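PDB 4K3F: probable TonB-dependent receptor from Pseudomonas aeruginosa, which probably binds methionine in the periplasm, as a lipoprotein of the NlpA family, and may pass it on for uptake. Local coordinates for residues Pro61-Asp64 / Glu65-Ala69; Asn44-Ser48 / Glu49-Asp53; Lys225-Ile228 / Gln229-Lys233. All coordinates share one frame; numbering follows the deposited sequence.

Interaction 1. Residues Pro61-Asp64 / Glu65-Ala69; sequences PYLD and EFNKA. With MSE (selenomethionine), chain B.
Y62 and F66 meet one turn apart on helix 60-70, which borders the ligand cleft of this type 2 periplasmic-binding-protein fold. Y62 belongs to the pocket and touches the bound selenomethionine directly. The methyl carbon CE of the ligand sits over the centre of the Y62 ring, 3.6 Å above its plane. The selenium lies nearer the root of the side chain, with SE 3.5 Å from Y62 CB. The ring thus offers a flat apolar wall to the end of the ligand side chain.

The next shell is F66. Its side chain runs beside that of Y62 and points the same way. Both have CG anti to the backbone N (chi1 -175° for Y62 and -164° for F66), which keeps the two rings on one flank of the helix. The rings are oblique, with planes 34° apart. F66 CD2 comes 3.7 Å from Y62 OH, and this oxygen lies near the plane of the F66 ring, at its edge. Outside the helix, Y62 OH is hydrogen-bonded to Y40 O, which should help hold the ring with its face to the ligand methyl. N44 of helix 42-48 packs against both rings.

Further out the helix carries its own regular bonds. F66 N donates to Y62 O at 2.7 Å, and N67 N donates to L63 O at 2.8 Å. L63 CD1 packs against the N67 amide, 3.7 Å from N67 ND2. That amide also ties the helix to the following loop, through T72 OG1 and L74 O. D64 lies on the exposed side, and its OD1 takes a bond from Q60 NE2. A water joins this side to N67: it donates to D64 OD1 at 2.8 Å and accepts from N67 ND2 at 2.9 Å.

Interaction 2. Residues Asn44-Ser48 / Glu49-Asp53; sequences NVQVS and EKRLD
A Schellman motif ends helix 42-48, and its two defining bonds link Q46 to R51 and V47 to K50. K50 is the C-prime residue and has positive phi (62°). R51 N donates to Q46 O at 2.9 Å, nearly along the C=O axis. K50 N donates to V47 O, also at 2.9 Å, but from well above the carbonyl plane. Q46 O takes a second backbone bond from L52 N, longer at 3.3 Å and again from above the plane. Two donors therefore hold the carbonyl at the helix end. The last regular turn is closed by E49 N, which donates to V45 O.

Side chains follow the turn of the backbone. Q46 bends at chi2 (-87°), and its amide crosses the R51 chain at about a right angle. Q46 OE1 meets the aliphatic part of R51, 3.3 Å from R51 CB and also near R51 CD. L52 comes in beside it, with CD1 3.8 Å from Q46 CB. On the outer side, E49 lies alongside V45, and E49 OE2 is 3.5 Å from V45 CG1. The other oxygen, E49 OE1, makes a salt bridge of 2.8 Å to R51 NE. It uses its anti lone pair, and it meets the guanidinium near its plane. These charged groups are on the exposed side.

The buried side is V47 and L52. V47 CA makes a CH...O contact of 3.5 Å to L52 O, and V47 CG1 faces D53 O. R203 NH1 is hydrogen-bonded to V47 O. L52 packs on T6 and A8 of strand 3-9, while D53 OD2 accepts from T6 N. The whole is a typical helix C-terminus: a Schellman turn that turns the chain back toward strand 54-59 of the six-stranded sheet.

Interaction 3. Residues Lys225-Ile228 / Gln229-Lys233; sequences KQFI and QEKYK
F227, K231 and Y232 form the close-packed part of this contact, on the last turns of helix 222-232. The K231 chain lies in the corner made by two nearly perpendicular rings. Its CB lies over one face of the F227 ring in a CH-pi contact, 4.0 Å from the ring centroid. Its CG sits over the centre of the Y232 ring, 3.5 Å above the plane. F227 has CG anti to the backbone N (chi1 168°), which sends the ring along the helix beside K231. The F227 and Y232 ring planes are 87° apart, though their approach is oblique. F227 CE2 comes 3.9 Å from Y232 CE2. I228 is buried beside Y232, with I228 CG2 near Y232 CD2.

Helix 11-26 covers this side. F227 touches V20, and Y232 packs on V12 and P13. Y232 OH is hydrogen-bonded to E16 OE1, which probably helps hold the ring in place. Along the flank toward the C-terminal strand 237-238, I228 and Q229 rest on P238.

The other side is polar and open to solvent. Q226 NE2 donates to E230 OE1 at 3.1 Å, and the bond is nearly straight at 169°. E230 OE1 lies in the Q226 amide plane, but the donor meets it on the anti side and tilted out of the carboxylate plane. E230 CG sits between the backbone N and the carbonyl carbon, bringing the carboxylate over toward Q226. A water donates to Q229 OE1 at 2.8 Å and more weakly to Q226 OE1. Q229 crosses K225 at a slant, with Q229 NE2 3.8 Å from K225 CG.

K233 leaves the helix with positive phi. The contrast of faces is that of an amphipathic surface helix, here covering the first helix of the binding-protein fold.

Interactions 1 and 2 are neighbours, with centres about 15 Å apart. N44 joins them: its ND2 packs 3.4 Å from F66 CG, and its OD1 accepts from Q58, a pocket residue. Helix 42-48 thus backs the helix that carries Y62. Only interaction 1 touches the selenomethionine. In interaction 2, the side chain of V45 is about 12 Å from the bound selenomethionine. In interaction 3, the side chain of Y232 is about 11 Å from the bound selenomethionine. Interaction 3 lies across the chain's centre from interaction 1. Their centres are about 29 Å apart, and their nearest atoms about 18 Å. Residues 44-53 lead through strand 54-59 into helix 60-70, whereas 225-233 come close to the C-terminus.

Interaction 1. Residues Pro61-Asp64 / Glu65-Ala69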
loop_
_atom_site.group_PDB
_atom_site.type_symbol
_atom_site.label_atom_id
_atom_site.label_comp_id
_atom_site.label_asym_id
_atom_site.label_seq_id
_atom_site.Cartn_x
_atom_site.Cartn_y
_atom_site.Cartn_z
ATOM N N PRO A 61 7.587 -4.485 3.950
ATOM C CA PRO A 61 7.434 -4.498 5.400
ATOM C C PRO A 61 6.173 -5.208 5.878
ATOM O O PRO A 61 6.218 -5.983 6.825
ATOM C CB PRO A 61 7.463 -3.031 5.768
ATOM C CG PRO A 61 8.310 -2.406 4.680
ATOM C CD PRO A 61 7.991 -3.158 3.430
ATOM N N TYR A 62 5.082 -4.987 5.203
ATOM C CA TYR A 62 3.802 -5.625 5.552
ATOM C C TYR A 62 3.899 -7.154 5.414
ATOM O O TYR A 62 3.478 -7.899 6.317
ATOM C CB TYR A 62 2.666 -5.058 4.681
ATOM C CG TYR A 62 1.329 -5.604 5.081
ATOM C CD1 TYR A 62 0.871 -6.794 4.555
ATOM C CD2 TYR A 62 0.528 -4.955 6.052
ATOM C CE1 TYR A 62 -0.339 -7.313 4.923
ATOM C CE2 TYR A 62 -0.697 -5.478 6.433
ATOM C CZ TYR A 62 -1.123 -6.650 5.877
ATOM O OH TYR A 62 -2.343 -7.181 6.297
ATOM N N LEU A 63 4.495 -7.607 4.334
ATOM C CA LEU A 63 4.646 -9.033 4.073
ATOM C C LEU A 63 5.450 -9.665 5.187
ATOM O O LEU A 63 5.125 -10.747 5.677
ATOM C CB LEU A 63 5.304 -9.276 2.711
ATOM C CG LEU A 63 5.609 -10.727 2.445
ATOM C CD1 LEU A 63 4.370 -11.601 2.417
ATOM C CD2 LEU A 63 6.449 -10.874 1.171
ATOM N N ASP A 64 6.585 -9.047 5.498
ATOM C CA ASP A 64 7.482 -9.654 6.492
ATOM C C ASP A 64 6.768 -9.811 7.858
ATOM O O ASP A 64 6.866 -10.870 8.559
ATOM C CB ASP A 64 8.746 -8.802 6.672
ATOM C CG ASP A 64 9.650 -8.782 5.442
ATOM O OD1 ASP A 64 9.513 -9.631 4.558
ATOM O OD2 ASP A 64 10.549 -7.880 5.388
ATOM N N GLU A 65 6.057 -8.749 8.265
ATOM C CA GLU A 65 5.282 -8.772 9.486
ATOM C C GLU A 65 4.140 -9.768 9.414
ATOM O O GLU A 65 3.864 -10.483 10.391
ATOM C CB GLU A 65 4.755 -7.367 9.779
ATOM C CG GLU A 65 3.871 -7.257 11.005
ATOM C CD GLU A 65 4.499 -7.732 12.305
ATOM O OE1 GLU A 65 5.747 -7.752 12.445
ATOM O OE2 GLU A 65 3.712 -8.018 13.229
ATOM N N PHE A 66 3.494 -9.860 8.225
ATOM C CA PHE A 66 2.414 -10.831 8.049
ATOM C C PHE A 66 2.948 -12.266 8.200
ATOM O O PHE A 66 2.384 -13.082 8.931
ATOM C CB PHE A 66 1.688 -10.561 6.721
ATOM C CG PHE A 66 0.344 -11.248 6.627
ATOM C CD1 PHE A 66 0.262 -12.591 6.342
ATOM C CD2 PHE A 66 -0.812 -10.523 6.813
ATOM C CE1 PHE A 66 -0.969 -13.211 6.275
ATOM C CE2 PHE A 66 -2.044 -11.129 6.706
ATOM C CZ PHE A 66 -2.110 -12.479 6.463
ATOM N N ASN A 67 4.051 -12.606 7.537
ATOM C CA ASN A 67 4.627 -13.929 7.713
ATOM C C ASN A 67 5.029 -14.226 9.146
ATOM O O ASN A 67 4.862 -15.355 9.637
ATOM C CB ASN A 67 5.868 -14.061 6.843
ATOM C CG ASN A 67 5.550 -14.319 5.361
ATOM O OD1 ASN A 67 4.591 -14.998 4.982
ATOM N ND2 ASN A 67 6.432 -13.853 4.527
ATOM N N LYS A 68 5.582 -13.225 9.821
ATOM C CA LYS A 68 5.919 -13.377 11.233
ATOM C C LYS A 68 4.653 -13.676 12.060
ATOM O O LYS A 68 4.621 -14.654 12.815
ATOM C CB LYS A 68 6.611 -12.135 11.754
ATOM C CG LYS A 68 6.955 -12.190 13.231
ATOM C CD LYS A 68 7.586 -10.878 13.689
ATOM C CE LYS A 68 7.994 -10.952 15.154
ATOM N NZ LYS A 68 6.813 -11.084 16.040
ATOM N N ALA A 69 3.617 -12.850 11.900
ATOM C CA ALA A 69 2.408 -12.991 12.697
ATOM C C ALA A 69 1.672 -14.296 12.434
ATOM O O ALA A 69 1.150 -14.917 13.347
ATOM C CB ALA A 69 1.490 -11.835 12.479
HETATM N N MSE B 300 -1.108 -0.313 -1.499
HETATM C CA MSE B 300 -0.846 -0.137 -0.042
HETATM C C MSE B 300 0.235 0.930 0.085
HETATM O O MSE B 300 1.214 0.901 -0.669
HETATM O OXT MSE B 300 0.142 1.810 0.949
HETATM C CB MSE B 300 -0.400 -1.449 0.624
HETATM C CG MSE B 300 -0.162 -1.295 2.107
HETATM SE SE MSE B 300 0.575 -2.954 2.856
HETATM C CE MSE B 300 -0.927 -4.085 2.671
HETATM O O HOH W 1 8.885 -12.301 4.776
#

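Interaction 2. Residues Asn44-Ser48 / Glu49-Asp53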
loop_
_atom_site.group_PDB
_atom_site.type_symbol
_atom_site.label_atom_id
_atom_site.label_comp_id
_atom_site.label_asym_id
_atom_site.label_seq_id
_atom_site.Cartn_x
_atom_site.Cartn_y
_atom_site.Cartn_z
ATOM N N ASN A 44 -3.305 -12.765 1.211
ATOM C CA ASN A 44 -2.201 -13.557 1.667
ATOM C C ASN A 44 -2.666 -14.934 2.092
ATOM O O ASN A 44 -2.047 -15.944 1.785
ATOM C CB ASN A 44 -1.499 -12.854 2.806
ATOM C CG ASN A 44 -0.470 -11.879 2.338
ATOM O OD1 ASN A 44 -0.019 -11.939 1.208
ATOM N ND2 ASN A 44 -0.062 -10.965 3.230
ATOM N N VAL A 45 -3.772 -14.966 2.825
ATOM C CA VAL A 45 -4.359 -16.239 3.282
ATOM C C VAL A 45 -4.672 -17.138 2.073
ATOM O O VAL A 45 -4.399 -18.329 2.105
ATOM C CB VAL A 45 -5.664 -15.992 4.088
ATOM C CG1 VAL A 45 -6.351 -17.320 4.387
ATOM C CG2 VAL A 45 -5.376 -15.211 5.339
ATOM N N GLN A 46 -5.209 -16.562 0.993
ATOM C CA GLN A 46 -5.582 -17.348 -0.190
ATOM C C GLN A 46 -4.366 -17.981 -0.838
ATOM O O GLN A 46 -4.394 -19.120 -1.310
ATOM C CB GLN A 46 -6.281 -16.471 -1.221
ATOM C CG GLN A 46 -7.686 -16.082 -0.794
ATOM C CD GLN A 46 -8.748 -17.087 -1.183
ATOM O OE1 GLN A 46 -8.640 -17.768 -2.183
ATOM N NE2 GLN A 46 -9.790 -17.131 -0.428
ATOM N N VAL A 47 -3.256 -17.252 -0.847
ATOM C CA VAL A 47 -2.028 -17.803 -1.446
ATOM C C VAL A 47 -1.411 -18.899 -0.565
ATOM O O VAL A 47 -1.042 -19.977 -1.050
ATOM C CB VAL A 47 -1.016 -16.679 -1.825
ATOM C CG1 VAL A 47 0.267 -17.275 -2.423
ATOM C CG2 VAL A 47 -1.619 -15.769 -2.876
ATOM N N SER A 48 -1.341 -18.604 0.713
ATOM C CA SER A 48 -0.766 -19.532 1.695
ATOM C C SER A 48 -1.575 -20.800 1.801
ATOM O O SER A 48 -0.990 -21.857 1.972
ATOM C CB SER A 48 -0.669 -18.876 3.050
ATOM O OG SER A 48 0.376 -17.929 3.005
ATOM N N GLU A 49 -2.897 -20.686 1.637
ATOM C CA GLU A 49 -3.802 -21.854 1.620
ATOM C C GLU A 49 -3.862 -22.556 0.263
ATOM O O GLU A 49 -4.674 -23.487 0.072
ATOM C CB GLU A 49 -5.192 -21.481 2.113
ATOM C CG GLU A 49 -5.219 -21.129 3.572
ATOM C CD GLU A 49 -6.613 -20.880 4.116
ATOM O OE1 GLU A 49 -7.612 -20.815 3.345
ATOM O OE2 GLU A 49 -6.689 -20.692 5.339
ATOM N N LYS A 50 -2.986 -22.147 -0.670
ATOM C CA LYS A 50 -2.841 -22.803 -1.962
ATOM C C LYS A 50 -4.167 -22.724 -2.773
ATOM O O LYS A 50 -4.539 -23.678 -3.479
ATOM C CB LYS A 50 -2.287 -24.259 -1.773
ATOM C CG LYS A 50 -1.172 -24.371 -0.695
ATOM C CD LYS A 50 -0.637 -25.788 -0.519
ATOM C CE LYS A 50 0.514 -25.910 0.489
ATOM N NZ LYS A 50 1.643 -24.944 0.213
ATOM N N ARG A 51 -4.865 -21.614 -2.644
ATOM C CA ARG A 51 -6.085 -21.388 -3.374
ATOM C C ARG A 51 -5.799 -20.585 -4.620
ATOM O O ARG A 51 -6.502 -20.724 -5.636
ATOM C CB ARG A 51 -7.136 -20.698 -2.524
ATOM C CG ARG A 51 -7.514 -21.533 -1.317
ATOM C CD ARG A 51 -8.548 -20.903 -0.401
ATOM N NE ARG A 51 -8.636 -21.655 0.865
ATOM C CZ ARG A 51 -9.366 -22.770 1.054
ATOM N NH1 ARG A 51 -10.119 -23.277 0.104
ATOM N NH2 ARG A 51 -9.321 -23.410 2.209
ATOM N N LEU A 52 -4.836 -19.661 -4.514
ATOM C CA LEU A 52 -4.452 -18.799 -5.643
ATOM C C LEU A 52 -2.926 -18.847 -5.690
ATOM O O LEU A 52 -2.277 -19.138 -4.668
ATOM C CB LEU A 52 -4.912 -17.364 -5.407
ATOM C CG LEU A 52 -6.406 -17.179 -5.242
ATOM C CD1 LEU A 52 -6.745 -15.727 -4.936
ATOM C CD2 LEU A 52 -7.110 -17.625 -6.494
ATOM N N ASP A 53 -2.358 -18.562 -6.855
ATOM C CA ASP A 53 -0.929 -18.694 -7.052
ATOM C C ASP A 53 -0.064 -17.523 -6.469
ATOM O O ASP A 53 1.051 -17.743 -6.020
ATOM C CB ASP A 53 -0.610 -18.765 -8.515
ATOM C CG ASP A 53 -1.186 -20.009 -9.229
ATOM O OD1 ASP A 53 -1.158 -21.136 -8.680
ATOM O OD2 ASP A 53 -1.655 -19.824 -10.362
HETATM O O HOH W 2 1.555 -22.602 1.595
#

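Interaction 3. Residues Lys225-Ile228 / Gln229-Lys233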
loop_
_atom_site.group_PDB
_atom_site.type_symbol
_atom_site.label_atom_id
_atom_site.label_comp_id
_atom_site.label_asym_id
_atom_site.label_seq_id
_atom_site.Cartn_x
_atom_site.Cartn_y
_atom_site.Cartn_z
ATOM N N LYS A 225 4.584 0.914 -17.338
ATOM C CA LYS A 225 5.079 2.159 -16.756
ATOM C C LYS A 225 4.264 3.333 -17.302
ATOM O O LYS A 225 3.799 4.186 -16.563
ATOM C CB LYS A 225 6.577 2.341 -17.023
ATOM C CG LYS A 225 7.128 3.688 -16.612
ATOM C CD LYS A 225 8.606 3.774 -16.960
ATOM C CE LYS A 225 9.452 3.430 -15.773
ATOM N NZ LYS A 225 10.834 3.925 -15.942
ATOM N N GLN A 226 4.033 3.321 -18.612
ATOM C CA GLN A 226 3.236 4.357 -19.241
ATOM C C GLN A 226 1.825 4.374 -18.676
ATOM O O GLN A 226 1.283 5.450 -18.394
ATOM C CB GLN A 226 3.190 4.145 -20.768
ATOM C CG GLN A 226 2.296 5.115 -21.555
ATOM C CD GLN A 226 2.666 6.564 -21.346
ATOM O OE1 GLN A 226 3.845 6.894 -21.367
ATOM N NE2 GLN A 226 1.659 7.442 -21.146
ATOM N N PHE A 227 1.210 3.194 -18.560
ATOM C CA PHE A 227 -0.145 3.141 -18.033
ATOM C C PHE A 227 -0.176 3.777 -16.643
ATOM O O PHE A 227 -1.047 4.565 -16.325
ATOM C CB PHE A 227 -0.687 1.691 -17.955
ATOM C CG PHE A 227 -1.963 1.575 -17.159
ATOM C CD1 PHE A 227 -3.173 1.995 -17.696
ATOM C CD2 PHE A 227 -1.959 1.061 -15.880
ATOM C CE1 PHE A 227 -4.347 1.920 -16.964
ATOM C CE2 PHE A 227 -3.122 0.974 -15.145
ATOM C CZ PHE A 227 -4.320 1.412 -15.684
ATOM N N ILE A 228 0.772 3.390 -15.787
ATOM C CA ILE A 228 0.789 3.880 -14.398
ATOM C C ILE A 228 0.913 5.408 -14.389
ATOM O O ILE A 228 0.218 6.113 -13.658
ATOM C CB ILE A 228 1.941 3.226 -13.596
ATOM C CG1 ILE A 228 1.625 1.739 -13.324
ATOM C CG2 ILE A 228 2.171 3.961 -12.287
ATOM C CD1 ILE A 228 2.800 0.920 -12.822
ATOM N N GLN A 229 1.824 5.915 -15.193
ATOM C CA GLN A 229 2.038 7.360 -15.248
ATOM C C GLN A 229 0.796 8.171 -15.687
ATOM O O GLN A 229 0.391 9.167 -15.044
ATOM C CB GLN A 229 3.211 7.630 -16.191
ATOM C CG GLN A 229 4.556 7.297 -15.555
ATOM C CD GLN A 229 5.689 7.352 -16.550
ATOM O OE1 GLN A 229 5.472 7.250 -17.756
ATOM N NE2 GLN A 229 6.912 7.472 -16.049
ATOM N N GLU A 230 0.200 7.763 -16.800
ATOM C CA GLU A 230 -0.948 8.490 -17.359
ATOM C C GLU A 230 -2.218 8.284 -16.525
ATOM O O GLU A 230 -3.015 9.201 -16.381
ATOM C CB GLU A 230 -1.185 8.089 -18.826
ATOM C CG GLU A 230 -1.823 6.715 -18.992
ATOM C CD GLU A 230 -2.112 6.352 -20.446
ATOM O OE1 GLU A 230 -1.130 6.066 -21.178
ATOM O OE2 GLU A 230 -3.321 6.322 -20.832
ATOM N N LYS A 231 -2.402 7.081 -15.967
ATOM C CA LYS A 231 -3.648 6.782 -15.259
ATOM C C LYS A 231 -3.700 7.486 -13.900
ATOM O O LYS A 231 -4.722 8.063 -13.529
ATOM C CB LYS A 231 -3.817 5.267 -15.122
ATOM C CG LYS A 231 -5.072 4.848 -14.393
ATOM C CD LYS A 231 -6.353 5.017 -15.191
ATOM C CE LYS A 231 -7.515 4.532 -14.339
ATOM N NZ LYS A 231 -8.817 4.833 -14.960
ATOM N N TYR A 232 -2.606 7.421 -13.143
ATOM C CA TYR A 232 -2.628 7.867 -11.754
ATOM C C TYR A 232 -1.971 9.225 -11.545
ATOM O O TYR A 232 -2.044 9.755 -10.444
ATOM C CB TYR A 232 -2.029 6.768 -10.842
ATOM C CG TYR A 232 -2.704 5.440 -11.058
ATOM C CD1 TYR A 232 -4.016 5.223 -10.643
ATOM C CD2 TYR A 232 -2.053 4.406 -11.730
ATOM C CE1 TYR A 232 -4.655 4.016 -10.868
ATOM C CE2 TYR A 232 -2.682 3.209 -11.988
ATOM C CZ TYR A 232 -3.981 3.020 -11.562
ATOM O OH TYR A 232 -4.593 1.834 -11.822
ATOM N N LYS A 233 -1.290 9.743 -12.565
ATOM C CA LYS A 233 -0.829 11.155 -12.580
ATOM C C LYS A 233 -0.016 11.505 -11.307
ATOM O O LYS A 233 -0.219 12.543 -10.646
ATOM C CB LYS A 233 -2.001 12.085 -12.758
ATOM C CG LYS A 233 -2.646 11.972 -14.130
ATOM C CD LYS A 233 -3.958 12.718 -14.128
ATOM C CE LYS A 233 -4.541 12.771 -15.527
ATOM N NZ LYS A 233 -5.732 13.663 -15.593
HETATM O O HOH W 3 6.784 5.975 -19.860
#